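Toxin-like protein (Paenibacillus larvae subsp. larvae BRL-230010, PDB 5DZQ) is a C3-like mono-ADP-ribosyltransferase toxin that probably transfers ADP-ribose from NAD+ to a target protein, likely a small Rho GTPase as in relatives. Local coordinates at residues Q92-D97 / S142-Q147; E119-L124 / D192-I197. All blocks are in the same frame, centred on the assembly; numbering follows the deposited sequence.

Interaction 1: residues Q92-D97 / S142-Q147; sequences QVYRGD and SIVSNQ
Ser142 ends a Ser-Thr-Ser sequence that matches the serine element of the family's R-S-E active-site signature, and it pairs with Tyr94 on the strand whose next residue, Arg95, fits the signature arginine. The pairing is one antiparallel, hydrogen-bonded bridge. Tyr94 N donates to Ser142 O at 2.9 Å, within the carbonyl plane, and Ser142 N returns a bond to Tyr94 O at 2.7 Å, almost straight at 170°. Beyond this bridge the chain leaves as a loop, so the side chains of Tyr94 and Val93 supply most of what follows.

Tyr94 places its CG between its own backbone N and carbonyl carbon (chi1 76°), which swings the phenol across the start of the loop. Ser142 CB lies over one ring face, shifted toward the rim and 3.8 Å from the centroid, in a CH-pi contact. Val144 CG2 approaches CE1 of the same ring obliquely, at 3.7 Å. Beside them Val93 CB sits 3.3 Å from Ser142 O, while Val93 CG1 meets Ile143 CG1 at 4.1 Å.

Two waters extend the contact past the bridge. One water links Gln92 O to Val144 N; a second lies in the ring plane at the edge, hydrogen-bonded to Tyr94 OH and donating to Ile143 O. The phenol oxygen is also hydrogen-bonded to Phe149 N, farther along the loop. On strand 91-97, Arg95 grips Asp97 side-on in a salt bridge, NE to OD2 at 3.2 Å and NH2 to OD1 at 2.8 Å, and its NH1 reaches Ser140 O. The two backbone bonds set Tyr94 against Ser142 and so probably help to align the two presumed signature elements, while a phenol held at its face, edge and hydroxyl ties the otherwise irregular loop to the strand.

Interaction 2: residues E119-L124 / D192-I197; sequences ELFRKL and DKMYII
With CG anti to the backbone N (chi1 179°), Phe121 sends its ring straight out from the helix; Ile196, whose CG1 stands anti to its carbonyl carbon (chi1 -58°), turns that branch back over the ring. The two side chains slide past each other in opposite directions. Ile196 CG1 rests above the middle of one ring face, 3.7 Å from the centroid and only 5° from the normal, a close to ideal CH-pi placement. Its terminal CD1 lies over the same face near the CG-CD2 bond, back toward the helix, 3.8 Å from Phe121 CD2.

The leading atom of the ring reaches the strand itself: Phe121 CZ is 3.6 Å from Tyr195 CA, and Tyr195 N lies in the ring plane at its edge. This is helix-on-sheet packing of an alpha/beta fold, in which segment 119-124 of helix 118-128 runs nearly antiparallel to segment 192-197 of strand 187-198, the short segment axes passing 9.6 Å apart. No hydrogen bond joins the segments; helix side chains meet both side chains and backbone of the strand. Just upstream, Asp192 and Lys193 both face Glu208 of the adjoining strand in a classic beta bulge.

One helical turn after Phe121, Leu124 takes the second place in the interface. Met194 extends beyond CG and crosses Leu124 at about a right angle, its methyl CE coming 3.6 Å from Leu124 CD2 and 3.7 Å from Leu124 CG. Nearer its root, Met194 CG touches Phe121 CZ at 4.2 Å, so the thioether chain spans both helix side chains. Met194 also packs against Arg125 and Tyr128, farther along helix 118-128, and Leu124 also touches Phe106 of helix 104-107. Tyr195 alternates to the other side of the strand, pointing away from the helix, where its OH is hydrogen-bonded to Glu208 OE2.

Overall arrangement
Both contacts rest on the five-stranded mixed sheet, but at separate places: interaction 1 uses edge strand 91-97, whereas interaction 2 uses strand 187-198, with strands 154-160 and 203-211 lying between. Their centres are 21 Å apart and their nearest atoms about 8 Å, without touching. Their segments alternate along the chain. Interaction 1 joins residues at the probable NAD+-binding cleft, where Ser142 also touches Glu180 on strand 179-183; interaction 2 attaches helix 118-128 to the sheet through apolar side chains. A bound magnesium ion lies about 11 Å from the Ile196 side chain.

Interaction 1: residues Q92-D97 / S142-Q147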
loop_
_atom_site.group_PDB
_atom_site.type_symbol
_atom_site.label_atom_id
_atom_site.label_comp_id
_atom_site.label_asym_id
_atom_site.label_seq_id
_atom_site.Cartn_x
_atom_site.Cartn_y
_atom_site.Cartn_z
ATOM N N GLN B 92 -10.510 -3.637 -19.711
ATOM C CA GLN B 92 -9.224 -2.977 -19.465
ATOM C C GLN B 92 -9.110 -2.532 -18.012
ATOM O O GLN B 92 -10.001 -1.871 -17.499
ATOM C CB GLN B 92 -9.047 -1.761 -20.374
ATOM C CG GLN B 92 -8.961 -2.076 -21.845
ATOM C CD GLN B 92 -7.531 -2.220 -22.335
ATOM O OE1 GLN B 92 -6.610 -1.574 -21.820
ATOM N NE2 GLN B 92 -7.340 -3.065 -23.341
ATOM N N VAL B 93 -8.017 -2.890 -17.345
ATOM C CA VAL B 93 -7.789 -2.419 -15.987
ATOM C C VAL B 93 -6.386 -1.849 -15.893
ATOM O O VAL B 93 -5.610 -1.952 -16.842
ATOM C CB VAL B 93 -7.984 -3.542 -14.954
ATOM C CG1 VAL B 93 -9.440 -4.006 -14.970
ATOM C CG2 VAL B 93 -7.048 -4.709 -15.257
ATOM N N TYR B 94 -6.064 -1.230 -14.758
ATOM C CA TYR B 94 -4.748 -0.620 -14.602
ATOM C C TYR B 94 -4.209 -0.708 -13.182
ATOM O O TYR B 94 -4.972 -0.925 -12.233
ATOM C CB TYR B 94 -4.784 0.847 -15.042
ATOM C CG TYR B 94 -5.431 1.803 -14.073
ATOM C CD1 TYR B 94 -6.802 2.029 -14.093
ATOM C CD2 TYR B 94 -4.666 2.505 -13.156
ATOM C CE1 TYR B 94 -7.385 2.922 -13.201
ATOM C CE2 TYR B 94 -5.240 3.386 -12.274
ATOM C CZ TYR B 94 -6.595 3.591 -12.306
ATOM O OH TYR B 94 -7.153 4.491 -11.435
ATOM N N ARG B 95 -2.892 -0.512 -13.080
ATOM C CA ARG B 95 -2.103 -0.541 -11.833
ATOM C C ARG B 95 -1.034 0.521 -11.885
ATOM O O ARG B 95 -0.301 0.580 -12.864
ATOM C CB ARG B 95 -1.368 -1.876 -11.655
ATOM C CG ARG B 95 -2.115 -2.987 -11.011
ATOM C CD ARG B 95 -1.106 -3.990 -10.477
ATOM N NE ARG B 95 -0.179 -3.337 -9.554
ATOM C CZ ARG B 95 -0.449 -3.097 -8.271
ATOM N NH1 ARG B 95 -1.619 -3.463 -7.752
ATOM N NH2 ARG B 95 0.446 -2.487 -7.506
ATOM N N GLY B 96 -0.888 1.318 -10.833
ATOM C CA GLY B 96 0.299 2.149 -10.698
ATOM C C GLY B 96 1.341 1.380 -9.900
ATOM O O GLY B 96 0.992 0.510 -9.105
ATOM N N ASP B 97 2.619 1.669 -10.115
ATOM C CA ASP B 97 3.668 1.041 -9.310
ATOM C C ASP B 97 4.842 1.998 -9.198
ATOM O O ASP B 97 5.003 2.891 -10.034
ATOM C CB ASP B 97 4.124 -0.296 -9.922
ATOM C CG ASP B 97 3.152 -1.442 -9.654
ATOM O OD1 ASP B 97 3.028 -1.862 -8.474
ATOM O OD2 ASP B 97 2.521 -1.934 -10.623
ATOM N N SER B 142 -7.175 -1.556 -10.828
ATOM C CA SER B 142 -8.217 -0.541 -10.740
ATOM C C SER B 142 -8.924 -0.411 -12.084
ATOM O O SER B 142 -8.372 -0.763 -13.129
ATOM C CB SER B 142 -7.640 0.811 -10.306
ATOM O OG SER B 142 -6.891 0.705 -9.106
ATOM N N ILE B 143 -10.148 0.093 -12.032
ATOM C CA ILE B 143 -11.005 0.254 -13.195
ATOM C C ILE B 143 -11.237 1.741 -13.439
ATOM O O ILE B 143 -11.597 2.464 -12.513
ATOM C CB ILE B 143 -12.370 -0.438 -12.987
ATOM C CG1 ILE B 143 -12.185 -1.936 -12.726
ATOM C CG2 ILE B 143 -13.277 -0.210 -14.172
ATOM C CD1 ILE B 143 -13.108 -2.457 -11.639
ATOM N N VAL B 144 -11.036 2.205 -14.665
ATOM C CA VAL B 144 -11.317 3.616 -14.963
ATOM C C VAL B 144 -12.816 3.871 -15.009
ATOM O O VAL B 144 -13.544 3.220 -15.758
ATOM C CB VAL B 144 -10.684 4.061 -16.301
ATOM C CG1 VAL B 144 -11.172 5.468 -16.690
ATOM C CG2 VAL B 144 -9.167 4.042 -16.195
ATOM N N SER B 145 -13.279 4.805 -14.191
ATOM C CA SER B 145 -14.610 5.352 -14.368
ATOM C C SER B 145 -14.470 6.668 -15.129
ATOM O O SER B 145 -14.452 6.684 -16.358
ATOM C CB SER B 145 -15.310 5.561 -13.029
ATOM O OG SER B 145 -16.680 5.853 -13.235
ATOM N N ASN B 146 -14.359 7.773 -14.404
ATOM C CA ASN B 146 -14.094 9.046 -15.060
ATOM C C ASN B 146 -12.628 9.441 -14.893
ATOM O O ASN B 146 -12.186 10.430 -15.476
ATOM C CB ASN B 146 -15.003 10.145 -14.502
ATOM C CG ASN B 146 -14.766 10.389 -13.024
ATOM O OD1 ASN B 146 -14.301 9.501 -12.308
ATOM N ND2 ASN B 146 -15.081 11.597 -12.558
ATOM N N GLN B 147 -11.880 8.668 -14.099
ATOM C CA GLN B 147 -10.488 9.006 -13.773
ATOM C C GLN B 147 -9.558 7.815 -13.792
ATOM O O GLN B 147 -9.964 6.704 -13.445
ATOM C CB GLN B 147 -10.378 9.637 -12.382
ATOM C CG GLN B 147 -11.302 10.774 -12.122
ATOM C CD GLN B 147 -11.370 11.117 -10.645
ATOM O OE1 GLN B 147 -10.638 11.976 -10.170
ATOM N NE2 GLN B 147 -12.249 10.443 -9.915
HETATM O O HOH W 1 -9.930 0.579 -16.878
HETATM O O HOH W 2 -9.617 4.387 -11.043
#

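Interaction 2: residues E119-L124 / D192-I197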
loop_
_atom_site.group_PDB
_atom_site.type_symbol
_atom_site.label_atom_id
_atom_site.label_comp_id
_atom_site.label_asym_id
_atom_site.label_seq_id
_atom_site.Cartn_x
_atom_site.Cartn_y
_atom_site.Cartn_z
ATOM N N GLU B 119 18.822 5.940 -22.135
ATOM C CA GLU B 119 19.660 4.797 -22.478
ATOM C C GLU B 119 19.277 3.573 -21.655
ATOM O O GLU B 119 19.183 2.465 -22.182
ATOM C CB GLU B 119 21.142 5.119 -22.278
ATOM C CG GLU B 119 22.067 4.083 -22.901
ATOM C CD GLU B 119 23.524 4.292 -22.535
ATOM O OE1 GLU B 119 24.114 5.309 -22.965
ATOM O OE2 GLU B 119 24.078 3.434 -21.814
ATOM N N LEU B 120 19.038 3.770 -20.363
ATOM C CA LEU B 120 18.666 2.655 -19.512
ATOM C C LEU B 120 17.252 2.157 -19.804
ATOM O O LEU B 120 16.961 0.971 -19.616
ATOM C CB LEU B 120 18.782 3.033 -18.035
ATOM C CG LEU B 120 18.860 1.811 -17.115
ATOM C CD1 LEU B 120 20.193 1.080 -17.301
ATOM C CD2 LEU B 120 18.634 2.178 -15.654
ATOM N N PHE B 121 16.364 3.050 -20.246
ATOM C CA PHE B 121 15.014 2.617 -20.584
ATOM C C PHE B 121 15.070 1.640 -21.748
ATOM O O PHE B 121 14.384 0.616 -21.748
ATOM C CB PHE B 121 14.112 3.801 -20.931
ATOM C CG PHE B 121 12.714 3.399 -21.321
ATOM C CD1 PHE B 121 11.799 2.995 -20.356
ATOM C CD2 PHE B 121 12.313 3.427 -22.647
ATOM C CE1 PHE B 121 10.512 2.624 -20.711
ATOM C CE2 PHE B 121 11.022 3.054 -23.007
ATOM C CZ PHE B 121 10.123 2.653 -22.038
ATOM N N ARG B 122 15.905 1.966 -22.729
ATOM C CA ARG B 122 16.153 1.101 -23.876
ATOM C C ARG B 122 16.462 -0.330 -23.441
ATOM O O ARG B 122 15.869 -1.287 -23.942
ATOM C CB ARG B 122 17.306 1.663 -24.702
ATOM C CG ARG B 122 17.248 1.367 -26.186
ATOM C CD ARG B 122 18.254 2.253 -26.919
ATOM N NE ARG B 122 18.079 3.660 -26.558
ATOM C CZ ARG B 122 19.051 4.568 -26.559
ATOM N NH1 ARG B 122 20.286 4.224 -26.904
ATOM N NH2 ARG B 122 18.786 5.821 -26.211
ATOM N N LYS B 123 17.381 -0.461 -22.489
ATOM C CA LYS B 123 17.751 -1.759 -21.937
ATOM C C LYS B 123 16.559 -2.441 -21.261
ATOM O O LYS B 123 16.334 -3.639 -21.439
ATOM C CB LYS B 123 18.901 -1.599 -20.943
ATOM C CG LYS B 123 19.560 -2.900 -20.512
ATOM C CD LYS B 123 20.270 -2.724 -19.174
ATOM C CE LYS B 123 21.139 -3.921 -18.825
ATOM N NZ LYS B 123 22.365 -3.968 -19.671
ATOM N N LEU B 124 15.798 -1.675 -20.483
ATOM C CA LEU B 124 14.632 -2.221 -19.800
ATOM C C LEU B 124 13.606 -2.736 -20.808
ATOM O O LEU B 124 13.107 -3.854 -20.674
ATOM C CB LEU B 124 13.997 -1.168 -18.888
ATOM C CG LEU B 124 12.813 -1.637 -18.032
ATOM C CD1 LEU B 124 13.209 -2.803 -17.143
ATOM C CD2 LEU B 124 12.233 -0.492 -17.196
ATOM N N ASP B 192 2.916 -6.124 -24.222
ATOM C CA ASP B 192 2.694 -5.856 -25.641
ATOM C C ASP B 192 3.504 -4.653 -26.100
ATOM O O ASP B 192 4.059 -4.643 -27.194
ATOM C CB ASP B 192 1.205 -5.608 -25.925
ATOM C CG ASP B 192 0.333 -6.839 -25.680
ATOM O OD1 ASP B 192 0.655 -7.933 -26.191
ATOM O OD2 ASP B 192 -0.697 -6.704 -24.984
ATOM N N LYS B 193 3.568 -3.633 -25.254
ATOM C CA LYS B 193 4.232 -2.390 -25.620
ATOM C C LYS B 193 4.735 -1.692 -24.373
ATOM O O LYS B 193 4.157 -1.828 -23.298
ATOM C CB LYS B 193 3.273 -1.484 -26.393
ATOM C CG LYS B 193 3.939 -0.433 -27.261
ATOM C CD LYS B 193 2.893 0.315 -28.073
ATOM C CE LYS B 193 3.519 1.214 -29.132
ATOM N NZ LYS B 193 2.473 1.887 -29.967
ATOM N N MET B 194 5.813 -0.941 -24.514
ATOM C CA MET B 194 6.391 -0.238 -23.379
ATOM C C MET B 194 6.958 1.098 -23.841
ATOM O O MET B 194 7.734 1.139 -24.796
ATOM C CB MET B 194 7.476 -1.109 -22.737
ATOM C CG MET B 194 7.824 -0.763 -21.326
ATOM S SD MET B 194 8.783 -2.105 -20.571
ATOM C CE MET B 194 9.326 -1.290 -19.079
ATOM N N TYR B 195 6.562 2.194 -23.197
ATOM C CA TYR B 195 7.052 3.505 -23.620
ATOM C C TYR B 195 6.957 4.550 -22.534
ATOM O O TYR B 195 6.337 4.340 -21.491
ATOM C CB TYR B 195 6.298 4.008 -24.869
ATOM C CG TYR B 195 4.781 4.035 -24.738
ATOM C CD1 TYR B 195 4.027 2.896 -25.008
ATOM C CD2 TYR B 195 4.109 5.191 -24.369
ATOM C CE1 TYR B 195 2.650 2.909 -24.907
ATOM C CE2 TYR B 195 2.721 5.215 -24.261
ATOM C CZ TYR B 195 2.002 4.068 -24.536
ATOM O OH TYR B 195 0.633 4.064 -24.426
ATOM N N ILE B 196 7.590 5.685 -22.799
ATOM C CA ILE B 196 7.602 6.806 -21.880
ATOM C C ILE B 196 6.539 7.827 -22.249
ATOM O O ILE B 196 6.522 8.336 -23.363
ATOM C CB ILE B 196 8.971 7.506 -21.884
ATOM C CG1 ILE B 196 10.082 6.521 -21.506
ATOM C CG2 ILE B 196 8.953 8.727 -20.963
ATOM C CD1 ILE B 196 11.467 7.015 -21.881
ATOM N N ILE B 197 5.664 8.142 -21.307
ATOM C CA ILE B 197 4.700 9.210 -21.515
ATOM C C ILE B 197 5.260 10.502 -20.928
ATOM O O ILE B 197 5.568 10.582 -19.735
ATOM C CB ILE B 197 3.340 8.890 -20.875
ATOM C CG1 ILE B 197 2.780 7.590 -21.447
ATOM C CG2 ILE B 197 2.352 10.011 -21.119
ATOM C CD1 ILE B 197 1.460 7.174 -20.817
#